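Local coordinates for amine oxidase domain-containing protein (Pyrococcus furiosus, PDB 3NRN), which is of unknown function but binds adenosine monophosphate and is probably an oxidoreductase of the flavin-containing amine oxidase type, at residues Asn82-Leu88 against Asn284-Pro290; Val241-Val245 against Leu258-Ile264; Ile330-Trp334 against Pro346-Val351; Ile215-Lys220 against Phe232-Ile236; Ala17-Arg21 against Arg70-Ala74. All blocks are in the same frame, centred on the assembly; numbering follows the deposited sequence.

Interaction 1 (Asn82-Leu88 against Asn284-Pro290)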
# COMPACT_ATOMS: atom_id res chain seq x y z
N ASN A 82 -7.34 -17.58 -3.78
CA ASN A 82 -7.73 -18.72 -4.62
C ASN A 82 -7.69 -18.20 -6.06
O ASN A 82 -6.64 -18.26 -6.70
CB ASN A 82 -9.15 -19.21 -4.27
CG ASN A 82 -9.26 -19.72 -2.84
OD1 ASN A 82 -9.08 -18.97 -1.89
ND2 ASN A 82 -9.57 -21.01 -2.70
N PRO A 83 -8.83 -17.75 -6.62
CA PRO A 83 -8.58 -17.27 -7.98
C PRO A 83 -7.94 -15.90 -7.69
O PRO A 83 -8.31 -15.25 -6.71
CB PRO A 83 -9.98 -17.15 -8.57
CG PRO A 83 -10.79 -16.77 -7.43
CD PRO A 83 -10.27 -17.65 -6.30
N LYS A 84 -6.98 -15.50 -8.50
CA LYS A 84 -6.31 -14.22 -8.29
C LYS A 84 -7.32 -13.11 -8.06
O LYS A 84 -7.09 -12.20 -7.25
CB LYS A 84 -5.42 -13.88 -9.49
CG LYS A 84 -4.07 -14.60 -9.48
CD LYS A 84 -3.40 -14.57 -10.84
CE LYS A 84 -1.90 -14.75 -10.73
NZ LYS A 84 -1.54 -15.84 -9.79
N GLY A 85 -8.45 -13.18 -8.75
CA GLY A 85 -9.48 -12.18 -8.59
C GLY A 85 -10.77 -12.53 -9.30
O GLY A 85 -10.80 -13.43 -10.14
N LYS A 86 -11.84 -11.81 -8.96
CA LYS A 86 -13.15 -12.03 -9.55
C LYS A 86 -13.81 -10.69 -9.91
O LYS A 86 -13.32 -9.62 -9.53
CB LYS A 86 -14.04 -12.80 -8.58
CG LYS A 86 -13.53 -14.20 -8.28
CD LYS A 86 -14.50 -14.96 -7.41
CE LYS A 86 -14.08 -16.42 -7.29
NZ LYS A 86 -15.06 -17.23 -6.52
N ILE A 87 -14.92 -10.76 -10.64
CA ILE A 87 -15.62 -9.56 -11.08
C ILE A 87 -17.14 -9.61 -10.87
O ILE A 87 -17.77 -10.64 -11.06
CB ILE A 87 -15.33 -9.30 -12.57
CG1 ILE A 87 -13.82 -9.20 -12.79
CG2 ILE A 87 -16.03 -8.03 -13.04
CD1 ILE A 87 -13.40 -8.94 -14.22
N LEU A 88 -17.71 -8.47 -10.46
CA LEU A 88 -19.15 -8.34 -10.24
C LEU A 88 -19.70 -7.52 -11.39
O LEU A 88 -19.45 -6.32 -11.48
CB LEU A 88 -19.44 -7.62 -8.92
CG LEU A 88 -20.91 -7.20 -8.70
CD1 LEU A 88 -21.81 -8.42 -8.76
CD2 LEU A 88 -21.06 -6.50 -7.35
N ASN A 284 -11.04 -16.45 0.12
CA ASN A 284 -9.77 -15.75 -0.10
C ASN A 284 -9.62 -15.29 -1.54
O ASN A 284 -9.03 -15.99 -2.37
CB ASN A 284 -8.59 -16.66 0.27
CG ASN A 284 -7.25 -15.94 0.16
OD1 ASN A 284 -7.20 -14.75 -0.16
ND2 ASN A 284 -6.17 -16.67 0.43
N THR A 285 -10.15 -14.11 -1.84
CA THR A 285 -10.07 -13.52 -3.17
C THR A 285 -10.51 -12.07 -3.07
O THR A 285 -10.93 -11.61 -2.00
CB THR A 285 -11.02 -14.25 -4.16
OG1 THR A 285 -10.87 -15.67 -4.02
CG2 THR A 285 -10.70 -13.88 -5.60
N ILE A 286 -10.41 -11.33 -4.16
CA ILE A 286 -10.86 -9.94 -4.18
C ILE A 286 -11.90 -9.85 -5.28
O ILE A 286 -11.84 -10.59 -6.27
CB ILE A 286 -9.72 -8.96 -4.50
CG1 ILE A 286 -9.02 -9.36 -5.80
CG2 ILE A 286 -8.75 -8.90 -3.34
CD1 ILE A 286 -7.91 -8.42 -6.21
N VAL A 287 -12.87 -8.96 -5.11
CA VAL A 287 -13.91 -8.80 -6.12
C VAL A 287 -13.95 -7.38 -6.64
O VAL A 287 -14.21 -6.44 -5.89
CB VAL A 287 -15.31 -9.14 -5.55
CG1 VAL A 287 -16.37 -8.97 -6.64
CG2 VAL A 287 -15.32 -10.57 -5.01
N PHE A 288 -13.68 -7.22 -7.93
CA PHE A 288 -13.72 -5.91 -8.56
C PHE A 288 -15.19 -5.57 -8.81
O PHE A 288 -15.98 -6.45 -9.13
CB PHE A 288 -12.94 -5.93 -9.87
CG PHE A 288 -11.46 -5.98 -9.67
CD1 PHE A 288 -10.76 -4.83 -9.31
CD2 PHE A 288 -10.76 -7.18 -9.80
CE1 PHE A 288 -9.38 -4.88 -9.08
CE2 PHE A 288 -9.39 -7.24 -9.56
CZ PHE A 288 -8.70 -6.09 -9.20
N THR A 289 -15.55 -4.30 -8.66
CA THR A 289 -16.93 -3.89 -8.83
C THR A 289 -17.11 -2.81 -9.90
O THR A 289 -17.51 -1.68 -9.61
CB THR A 289 -17.51 -3.38 -7.50
OG1 THR A 289 -16.72 -2.28 -7.03
CG2 THR A 289 -17.49 -4.49 -6.45
N PRO A 290 -16.82 -3.15 -11.16
CA PRO A 290 -16.97 -2.16 -12.24
C PRO A 290 -18.39 -1.60 -12.27
O PRO A 290 -19.36 -2.34 -12.12
CB PRO A 290 -16.63 -2.97 -13.49
CG PRO A 290 -17.09 -4.36 -13.12
CD PRO A 290 -16.58 -4.50 -11.71
O HOH W 1 -19.95 -4.07 -10.40

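Interaction 2 (Val241-Val245 against Leu258-Ile264)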
# COMPACT_ATOMS: atom_id res chain seq x y z
N VAL A 241 7.15 13.00 1.91
CA VAL A 241 7.98 14.06 1.34
C VAL A 241 7.76 15.46 1.90
O VAL A 241 8.72 16.14 2.27
CB VAL A 241 7.81 14.12 -0.20
CG1 VAL A 241 8.58 15.31 -0.75
CG2 VAL A 241 8.33 12.84 -0.83
N ARG A 242 6.50 15.88 1.97
CA ARG A 242 6.17 17.21 2.47
C ARG A 242 6.62 17.45 3.91
O ARG A 242 7.23 18.46 4.20
CB ARG A 242 4.67 17.46 2.34
CG ARG A 242 4.23 18.83 2.83
CD ARG A 242 2.84 19.19 2.33
NE ARG A 242 2.75 19.14 0.87
CZ ARG A 242 1.72 19.60 0.16
NH1 ARG A 242 0.68 20.15 0.78
NH2 ARG A 242 1.73 19.52 -1.16
N GLU A 243 6.30 16.52 4.80
CA GLU A 243 6.69 16.68 6.20
C GLU A 243 8.21 16.61 6.36
O GLU A 243 8.80 17.35 7.15
CB GLU A 243 6.03 15.60 7.06
CG GLU A 243 6.20 15.80 8.55
CD GLU A 243 5.67 17.14 9.04
OE1 GLU A 243 4.57 17.55 8.59
OE2 GLU A 243 6.34 17.77 9.88
N THR A 244 8.86 15.72 5.61
CA THR A 244 10.30 15.57 5.70
C THR A 244 11.01 16.85 5.25
O THR A 244 12.03 17.24 5.83
CB THR A 244 10.78 14.37 4.87
OG1 THR A 244 10.12 13.19 5.33
CG2 THR A 244 12.27 14.18 5.02
N VAL A 245 10.47 17.51 4.23
CA VAL A 245 11.03 18.77 3.75
C VAL A 245 10.93 19.79 4.89
O VAL A 245 11.87 20.54 5.17
CB VAL A 245 10.25 19.29 2.50
CG1 VAL A 245 10.56 20.76 2.25
CG2 VAL A 245 10.64 18.47 1.28
N LEU A 258 10.68 22.30 -4.47
CA LEU A 258 9.72 22.79 -3.48
C LEU A 258 8.37 23.05 -4.15
O LEU A 258 7.32 22.95 -3.51
CB LEU A 258 10.23 24.09 -2.85
CG LEU A 258 11.44 23.93 -1.93
CD1 LEU A 258 11.98 25.30 -1.50
CD2 LEU A 258 11.01 23.10 -0.72
N LYS A 259 8.41 23.41 -5.43
CA LYS A 259 7.20 23.68 -6.19
C LYS A 259 6.42 22.38 -6.35
O LYS A 259 5.21 22.34 -6.15
CB LYS A 259 7.56 24.24 -7.57
CG LYS A 259 6.35 24.60 -8.42
CD LYS A 259 6.76 25.13 -9.79
CE LYS A 259 5.55 25.55 -10.61
NZ LYS A 259 4.59 24.43 -10.82
N GLN A 260 7.14 21.33 -6.72
CA GLN A 260 6.54 20.01 -6.91
C GLN A 260 5.97 19.46 -5.60
O GLN A 260 4.87 18.90 -5.58
CB GLN A 260 7.58 19.04 -7.47
CG GLN A 260 7.12 17.61 -7.51
CD GLN A 260 8.16 16.67 -8.06
OE1 GLN A 260 8.44 16.66 -9.26
NE2 GLN A 260 8.77 15.88 -7.19
N VAL A 261 6.71 19.64 -4.51
CA VAL A 261 6.28 19.16 -3.20
C VAL A 261 5.05 19.90 -2.69
O VAL A 261 4.15 19.31 -2.10
CB VAL A 261 7.40 19.29 -2.14
CG1 VAL A 261 6.85 18.95 -0.76
CG2 VAL A 261 8.57 18.37 -2.48
N ASP A 262 5.02 21.21 -2.91
CA ASP A 262 3.88 22.01 -2.46
C ASP A 262 2.66 21.71 -3.33
O ASP A 262 1.54 22.05 -2.97
CB ASP A 262 4.21 23.50 -2.53
CG ASP A 262 5.34 23.90 -1.59
OD1 ASP A 262 5.47 23.28 -0.51
OD2 ASP A 262 6.09 24.84 -1.93
N SER A 263 2.89 21.07 -4.47
CA SER A 263 1.81 20.75 -5.39
C SER A 263 1.23 19.35 -5.19
O SER A 263 0.32 18.95 -5.91
CB SER A 263 2.31 20.87 -6.83
OG SER A 263 2.72 22.20 -7.11
N ILE A 264 1.77 18.61 -4.22
CA ILE A 264 1.28 17.27 -3.95
C ILE A 264 -0.08 17.31 -3.28
O ILE A 264 -0.25 17.95 -2.24
CB ILE A 264 2.25 16.49 -3.04
CG1 ILE A 264 3.61 16.35 -3.72
CG2 ILE A 264 1.67 15.10 -2.74
CD1 ILE A 264 4.65 15.64 -2.88

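Interaction 3 (Ile330-Trp334 against Pro346-Val351)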
# COMPACT_ATOMS: atom_id res chain seq x y z
N ILE A 330 -20.04 8.12 1.47
CA ILE A 330 -20.21 7.08 2.47
C ILE A 330 -21.61 6.48 2.34
O ILE A 330 -21.77 5.26 2.37
CB ILE A 330 -20.03 7.62 3.90
CG1 ILE A 330 -18.55 7.97 4.14
CG2 ILE A 330 -20.50 6.59 4.92
CD1 ILE A 330 -18.24 8.54 5.52
N GLU A 331 -22.61 7.34 2.20
CA GLU A 331 -24.00 6.92 2.04
C GLU A 331 -24.18 6.05 0.80
O GLU A 331 -24.88 5.04 0.83
CB GLU A 331 -24.91 8.15 1.92
CG GLU A 331 -25.38 8.73 3.24
CD GLU A 331 -26.22 9.98 3.05
OE1 GLU A 331 -27.12 9.95 2.19
OE2 GLU A 331 -25.99 10.97 3.77
N LYS A 332 -23.55 6.46 -0.30
CA LYS A 332 -23.65 5.70 -1.55
C LYS A 332 -22.90 4.39 -1.37
O LYS A 332 -23.26 3.37 -1.97
CB LYS A 332 -23.04 6.49 -2.70
CG LYS A 332 -23.26 5.88 -4.08
CD LYS A 332 -24.74 5.84 -4.43
CE LYS A 332 -24.97 5.27 -5.82
NZ LYS A 332 -26.43 5.20 -6.16
N GLY A 333 -21.87 4.42 -0.53
CA GLY A 333 -21.08 3.23 -0.29
C GLY A 333 -21.87 2.16 0.43
O GLY A 333 -21.88 1.00 0.02
N TRP A 334 -22.54 2.54 1.51
CA TRP A 334 -23.35 1.59 2.27
C TRP A 334 -24.55 1.12 1.43
O TRP A 334 -25.02 -0.01 1.57
CB TRP A 334 -23.83 2.22 3.58
CG TRP A 334 -22.73 2.53 4.57
CD1 TRP A 334 -22.47 3.74 5.15
CD2 TRP A 334 -21.80 1.60 5.16
NE1 TRP A 334 -21.45 3.62 6.06
CE2 TRP A 334 -21.02 2.32 6.09
CE3 TRP A 334 -21.56 0.23 4.99
CZ2 TRP A 334 -20.01 1.72 6.86
CZ3 TRP A 334 -20.55 -0.37 5.76
CH2 TRP A 334 -19.79 0.38 6.68
N PRO A 346 -23.41 -2.37 8.64
CA PRO A 346 -22.31 -1.39 8.71
C PRO A 346 -21.61 -1.33 10.06
O PRO A 346 -22.25 -1.11 11.09
CB PRO A 346 -23.01 -0.08 8.36
CG PRO A 346 -24.04 -0.52 7.37
CD PRO A 346 -24.60 -1.77 8.00
N LEU A 347 -20.30 -1.52 10.05
CA LEU A 347 -19.50 -1.47 11.27
C LEU A 347 -18.78 -0.14 11.41
O LEU A 347 -18.80 0.48 12.47
CB LEU A 347 -18.45 -2.59 11.28
CG LEU A 347 -18.86 -4.03 11.61
CD1 LEU A 347 -17.63 -4.92 11.48
CD2 LEU A 347 -19.42 -4.10 13.01
N LEU A 348 -18.14 0.29 10.32
CA LEU A 348 -17.39 1.54 10.33
C LEU A 348 -16.88 1.90 8.94
O LEU A 348 -16.45 1.04 8.17
CB LEU A 348 -16.20 1.41 11.29
CG LEU A 348 -15.22 2.58 11.39
CD1 LEU A 348 -15.80 3.66 12.29
CD2 LEU A 348 -13.90 2.09 11.96
N ALA A 349 -16.95 3.19 8.63
CA ALA A 349 -16.46 3.70 7.36
C ALA A 349 -15.23 4.51 7.74
O ALA A 349 -15.30 5.36 8.62
CB ALA A 349 -17.51 4.59 6.71
N GLN A 350 -14.11 4.22 7.11
CA GLN A 350 -12.88 4.95 7.42
C GLN A 350 -12.42 5.78 6.23
O GLN A 350 -12.31 5.27 5.11
CB GLN A 350 -11.77 3.97 7.81
CG GLN A 350 -11.94 3.33 9.18
CD GLN A 350 -11.05 2.11 9.35
OE1 GLN A 350 -11.22 1.11 8.66
NE2 GLN A 350 -10.10 2.19 10.27
N VAL A 351 -12.16 7.06 6.49
CA VAL A 351 -11.69 7.97 5.46
C VAL A 351 -10.17 8.10 5.56
O VAL A 351 -9.65 8.42 6.62
CB VAL A 351 -12.31 9.38 5.62
CG1 VAL A 351 -11.83 10.29 4.49
CG2 VAL A 351 -13.82 9.29 5.63

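Interaction 4 (Ile215-Lys220 against Phe232-Ile236)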
# COMPACT_ATOMS: atom_id res chain seq x y z
N ILE A 215 15.32 17.62 11.60
CA ILE A 215 16.33 16.69 11.10
C ILE A 215 17.39 17.66 10.60
O ILE A 215 17.26 18.21 9.51
CB ILE A 215 15.81 15.83 9.92
CG1 ILE A 215 14.61 15.00 10.36
CG2 ILE A 215 16.91 14.92 9.41
CD1 ILE A 215 13.98 14.16 9.24
N ASN A 216 18.41 17.89 11.42
CA ASN A 216 19.45 18.84 11.06
C ASN A 216 20.52 18.18 10.19
O ASN A 216 21.33 17.41 10.68
CB ASN A 216 20.08 19.44 12.31
CG ASN A 216 21.01 20.60 12.00
OD1 ASN A 216 21.78 20.55 11.04
ND2 ASN A 216 20.94 21.65 12.81
N ILE A 217 20.51 18.52 8.90
CA ILE A 217 21.46 17.98 7.93
C ILE A 217 22.92 18.35 8.17
O ILE A 217 23.81 17.52 8.00
CB ILE A 217 21.09 18.43 6.50
CG1 ILE A 217 19.73 17.86 6.13
CG2 ILE A 217 22.13 17.95 5.50
CD1 ILE A 217 19.63 16.39 6.35
N GLU A 218 23.17 19.59 8.55
CA GLU A 218 24.54 20.02 8.81
C GLU A 218 25.14 19.32 10.04
O GLU A 218 26.28 18.86 10.00
CB GLU A 218 24.58 21.54 9.00
CG GLU A 218 24.25 22.32 7.74
CD GLU A 218 24.30 23.82 7.95
OE1 GLU A 218 25.33 24.31 8.46
OE2 GLU A 218 23.32 24.51 7.59
N GLU A 219 24.38 19.24 11.12
CA GLU A 219 24.87 18.61 12.35
C GLU A 219 24.70 17.10 12.30
O GLU A 219 25.39 16.36 13.01
CB GLU A 219 24.09 19.11 13.57
CG GLU A 219 24.01 20.61 13.77
CD GLU A 219 23.26 20.96 15.05
OE1 GLU A 219 22.20 20.36 15.30
OE2 GLU A 219 23.72 21.85 15.80
N LYS A 220 23.76 16.66 11.47
CA LYS A 220 23.43 15.25 11.35
C LYS A 220 22.90 14.81 12.72
O LYS A 220 23.40 13.87 13.34
CB LYS A 220 24.66 14.42 10.94
CG LYS A 220 25.21 14.80 9.57
CD LYS A 220 26.17 13.75 9.02
CE LYS A 220 25.44 12.50 8.54
NZ LYS A 220 26.38 11.47 8.00
N PHE A 232 23.14 10.95 13.81
CA PHE A 232 22.99 9.87 12.86
C PHE A 232 23.99 9.91 11.71
O PHE A 232 24.53 10.97 11.37
CB PHE A 232 21.57 9.89 12.28
CG PHE A 232 21.29 11.08 11.38
CD1 PHE A 232 21.66 11.07 10.04
CD2 PHE A 232 20.66 12.22 11.89
CE1 PHE A 232 21.41 12.18 9.22
CE2 PHE A 232 20.41 13.32 11.09
CZ PHE A 232 20.79 13.30 9.74
N ASP A 233 24.24 8.75 11.11
CA ASP A 233 25.12 8.66 9.94
C ASP A 233 24.16 8.71 8.74
O ASP A 233 24.47 9.28 7.70
CB ASP A 233 25.90 7.34 9.94
CG ASP A 233 26.93 7.29 11.06
OD1 ASP A 233 27.74 8.23 11.16
OD2 ASP A 233 26.93 6.32 11.85
N VAL A 234 22.98 8.13 8.94
CA VAL A 234 21.92 8.10 7.95
C VAL A 234 20.57 8.23 8.66
O VAL A 234 20.38 7.71 9.76
CB VAL A 234 21.93 6.76 7.16
CG1 VAL A 234 20.63 6.61 6.39
CG2 VAL A 234 23.10 6.75 6.19
N ALA A 235 19.65 8.95 8.03
CA ALA A 235 18.32 9.13 8.59
C ALA A 235 17.31 8.62 7.57
O ALA A 235 17.38 8.96 6.39
CB ALA A 235 18.07 10.62 8.88
N ILE A 236 16.37 7.79 8.03
CA ILE A 236 15.33 7.25 7.16
C ILE A 236 13.99 7.83 7.58
O ILE A 236 13.49 7.55 8.68
CB ILE A 236 15.23 5.71 7.25
CG1 ILE A 236 16.56 5.06 6.85
CG2 ILE A 236 14.07 5.20 6.38
CD1 ILE A 236 17.04 5.42 5.47
O HOH W 2 28.11 10.25 9.67

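Interaction 5 (Ala17-Arg21 against Arg70-Ala74)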
# COMPACT_ATOMS: atom_id res chain seq x y z
N ALA A 17 14.51 -2.83 10.31
CA ALA A 17 14.74 -4.24 10.49
C ALA A 17 15.89 -4.72 9.59
O ALA A 17 16.79 -5.42 10.04
CB ALA A 17 13.48 -5.02 10.18
N PHE A 18 15.86 -4.32 8.32
CA PHE A 18 16.90 -4.74 7.38
C PHE A 18 18.28 -4.29 7.83
O PHE A 18 19.24 -5.07 7.83
CB PHE A 18 16.63 -4.19 5.98
CG PHE A 18 17.61 -4.69 4.94
CD1 PHE A 18 17.35 -5.86 4.23
CD2 PHE A 18 18.80 -4.01 4.69
CE1 PHE A 18 18.26 -6.35 3.28
CE2 PHE A 18 19.73 -4.48 3.74
CZ PHE A 18 19.46 -5.66 3.04
N LEU A 19 18.37 -3.03 8.23
CA LEU A 19 19.64 -2.45 8.66
C LEU A 19 20.11 -2.99 10.01
O LEU A 19 21.31 -3.18 10.21
CB LEU A 19 19.52 -0.92 8.70
CG LEU A 19 19.30 -0.27 7.33
CD1 LEU A 19 19.03 1.22 7.50
CD2 LEU A 19 20.53 -0.49 6.45
N ALA A 20 19.19 -3.25 10.92
CA ALA A 20 19.56 -3.78 12.23
C ALA A 20 20.13 -5.18 12.03
O ALA A 20 21.13 -5.56 12.65
CB ALA A 20 18.36 -3.84 13.14
N ARG A 21 19.50 -5.94 11.15
CA ARG A 21 19.96 -7.29 10.84
C ARG A 21 21.39 -7.25 10.31
O ARG A 21 22.20 -8.11 10.63
CB ARG A 21 19.06 -7.95 9.80
CG ARG A 21 18.21 -9.10 10.32
CD ARG A 21 18.13 -10.21 9.27
NE ARG A 21 17.96 -9.67 7.92
CZ ARG A 21 18.77 -9.93 6.89
NH1 ARG A 21 19.81 -10.74 7.04
NH2 ARG A 21 18.53 -9.37 5.71
N ARG A 70 10.65 -12.34 4.01
CA ARG A 70 11.35 -13.62 4.06
C ARG A 70 12.83 -13.44 4.38
O ARG A 70 13.35 -14.09 5.29
CB ARG A 70 11.20 -14.40 2.75
CG ARG A 70 11.88 -15.78 2.79
CD ARG A 70 11.61 -16.61 1.54
NE ARG A 70 10.18 -16.80 1.33
CZ ARG A 70 9.65 -17.52 0.34
NH1 ARG A 70 10.44 -18.13 -0.54
NH2 ARG A 70 8.33 -17.62 0.23
N ILE A 71 13.52 -12.56 3.66
CA ILE A 71 14.95 -12.39 3.91
C ILE A 71 15.26 -11.76 5.26
O ILE A 71 16.38 -11.89 5.76
CB ILE A 71 15.64 -11.58 2.77
CG1 ILE A 71 15.13 -10.14 2.74
CG2 ILE A 71 15.34 -12.25 1.43
CD1 ILE A 71 15.91 -9.25 1.80
N LEU A 72 14.28 -11.09 5.86
CA LEU A 72 14.48 -10.48 7.17
C LEU A 72 14.33 -11.52 8.28
O LEU A 72 14.73 -11.29 9.42
CB LEU A 72 13.47 -9.36 7.42
CG LEU A 72 13.70 -8.09 6.61
CD1 LEU A 72 12.60 -7.10 6.91
CD2 LEU A 72 15.07 -7.51 6.93
N GLY A 73 13.75 -12.66 7.93
CA GLY A 73 13.55 -13.70 8.92
C GLY A 73 12.20 -13.56 9.59
O GLY A 73 11.95 -14.13 10.65
N ALA A 74 11.32 -12.77 8.99
CA ALA A 74 9.99 -12.58 9.55
C ALA A 74 9.18 -13.85 9.33
O ALA A 74 9.27 -14.48 8.27
CB ALA A 74 9.30 -11.40 8.89

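Interaction 1 (Asn82-Leu88 against Asn284-Pro290)
Thr285 turns its methyl CG2 anti to the backbone N and sets OG1 beside that nitrogen (chi1 -47°), and in this rotamer both branches meet the ring of Pro83. The contact continues as a parallel strand pair: strands 86-89 and 286-288 are neighbours in a mixed sheet, Lys86 pairing with Val287 and Ile87 with Phe288. Before the strand begins, Pro83 CG lies 3.4 Å from Thr285 CG2, tighter than ordinary van der Waals contact, while Pro83 CD stands 3.1 Å from Thr285 OG1; ring and threonine cross at about a right angle. Replacing Pro83 by a glycine would probably open a gap beside Thr285 and let the loop leading into the strand flex more freely. Further on, Lys86 bonds on both sides of Val287: its N gives 3.0 Å to Ile286 O, approaching almost in line with that carbonyl, and its O takes Phe288 N at 2.9 Å in a nearly straight bond (170°). Phe288 O then receives Leu88 N at 3.0 Å, so the hydrogen bonds alternate between the two strands as parallel pairing demands. Ile87 and Pro290 meet on the side covered by helix 142-156, where Val147 touches both; Ile87 CG2 reaches Pro290 CD at 3.8 Å. On the other side of the sheet Leu88 CB rests on Val287 CG1. The Phe288 ring turns its edge to the first strand, CD2 lying 3.5 Å from Lys86 O, near the ring plane.

Interaction 2 (Val241-Val245 against Leu258-Ile264)
Val261 O is gripped from two directions: Arg242 NH2 donates to it across the contact at 2.6 Å with an N-H...O angle of 145°, and Ile264 N reaches it from within its own turn at 3.3 Å. The arginine donor lies in the carbonyl plane, on a lone pair, although the oxygen lies somewhat out of the guanidinium plane; Arg242 NE adds a weak second bond to the same atom at 3.3 Å. The arginine gets there by a bend at chi3 (-57°), which swings the otherwise extended chain round to the carboxyl end of helix 255-262, where a positive group would probably be favoured by the outward-facing carbonyls. Asp262, next in sequence, spends its carboxylate on a salt bridge with Arg250 instead. Beneath the arginine the contact is apolar. Val241 CG1 presses on Val261 CG2 at 3.5 Å, crossing it obliquely, and Val261 CG1 lies 3.7 Å from Arg242 CA, so this valine fits between the side chain of one residue and the backbone of the next. One turn on, Val245 CG1 meets Leu258 CD2 at 3.8 Å. The short helical segments pass 10.1 Å apart at 128°, two successive helices joined by a brief loop, the first of them directly following strand 234-237 of the parallel, Rossmann-type nucleotide-binding sheet.

Interaction 3 (Ile330-Trp334 against Pro346-Val351)
Ile330 opens the contact by setting its two branches against the strand: CG2 lies 4.0 Å from Ala349 CB, and CD1 just reaches Val351, 4.5 Å from its CG2. Its carbonyl O, in turn, accepts Trp334 N in a regular helical bond, which places the tryptophan one turn later on the same side of the helix. Trp334 carries most of the contact. With CG anti to the carbonyl carbon (chi1 -66°), the indole is thrown across to the strand and lies with one face on Pro346. The proline CB sits 3.5 Å from the centroid of the six-membered ring and only 6° off the ring normal, a CH-pi contact, and CG completes it at 3.5 Å from Trp334 CE3. The far corner of the indole turns its edge to the strand backbone: Trp334 CH2 comes within 3.7 Å of Leu348 O, close to the ring plane. Trp334 CZ2 also meets Ala349 CB at 3.8 Å, so this small methyl is shared between isoleucine and tryptophan. Apart from that carbonyl the contact is apolar, and it lies near the surface. The indole also meets Phe272 of strand 269-277 edge-to-face, and Ile330 touches Ile270 of the same strand. Helix 326-340 thus forms the crossover of a beta-alpha-beta unit, running from strand 312-320 past 269-277 to the parallel strand 345-351, whose Leu347 and Leu348 form a classic beta bulge opposite Asn273.

Interaction 4 (Ile215-Lys220 against Phe232-Ile236)
Lys220 CB stands beside Phe232 O and over one face of the Phe232 ring, 4.3 Å from its centroid and 12° off the normal, a CH-pi contact offset toward the rim. Further out, CD skirts the phenylalanine carbonyl, and CE passes two backbone oxygens, 3.3 Å from Phe232 O and 3.5 Å from Asp233 O. A bend at chi3 (74°) turns the tip toward the 232-236 segment, where NZ donates to Asp233 O at 2.9 Å. NZ also gives a bond to a water, which passes one on to Asp233 OD1; the other carboxylate oxygen of that aspartate accepts from Arg2 N. The backbones are also joined directly, Phe232 N bonding to Lys220 O at 3.0 Å from well above the carbonyl plane. The Phe232 ring is covered on both sides: opposite the lysine, Ala235 CB lies 3.7 Å above its centre. Ile215 CG2 adds a contact at 4.2 Å to Phe232 CE2. The contact thus closes the small antiparallel sheet of strands 212-216, 221-224 and 229-231 against the start of strand 234-237 in the Rossmann-type parallel sheet. Its chemistry is split: the aliphatic part of the lysine helps to bury an aromatic ring, whereas the ammonium group finds a carbonyl and a water. With Lys220 NZ 4.7 Å from Asp233 OD1, their attraction is probably relayed by that water.

Interaction 5 (Ala17-Arg21 against Arg70-Ala74)
This is a buried and largely apolar helix-helix contact, in which Leu72, near the end of helix 64-72, packs against Ala17 and Phe18 in the last turns of helix 10-21. The leucine divides its two methyls between them. CD2 settles on the backbone, 3.4 Å from Phe18 CA, and touches the Phe18 side chain at CB, 3.8 Å away; CD1 lies 4.0 Å from Ala17 CB. The Phe18 ring, with CG anti to the backbone N (chi1 -175°), offers its edge to Ile71, with CE1 4.0 Å from Ile71 CD1 and the methyl near the ring plane. Helix 10-21 is the one that follows the glycine-rich turn of a GxGxxG pattern, consistent with a Rossmann-type fold; Gly7 and Gly9 of that turn line the AMP pocket, whereas this contact involves the far end of the helix. Helix 188-200 lies over the same spot, Leu195 touching both Ala17 and Leu72. The polar edge belongs to Arg21, whose guanidinium lies flat over Ile71 O: CZ is 3.3 Å from the oxygen, which sits over the middle of the group, so any attraction is probably electrostatic, the N-H groups being poorly aimed at the oxygen. Its aliphatic part passes Leu72 O, 3.6 Å from CD. A serine in place of Arg21 would probably leave Ile71 O without its positive neighbour and uncover the flank of Leu72 CD2. Just beyond, Gly73 leaves the helix with positive phi in a Schellman motif, its N bonding to Arg70 O at 3.0 Å.

Interactions 1 and 3 reach the same mixed sheet in different ways: the first adds strand to strand through backbone bonds and is partly buried, the second lays a helix on the outermost strand 345-351 at the surface, through apolar and aromatic contacts. Interactions 2 and 4 are linked in sequence, since strand 234-237 leads into helix 241-248, and in both a long basic side chain donates a hydrogen bond to a backbone carbonyl while apolar groups pack beside it. Interaction 5, buried and without directed bonds across it, lies on the helix that follows the glycine-rich turn, but at its far end, away from the AMP pocket; its nearest atoms lie about 5 Å from interaction 4.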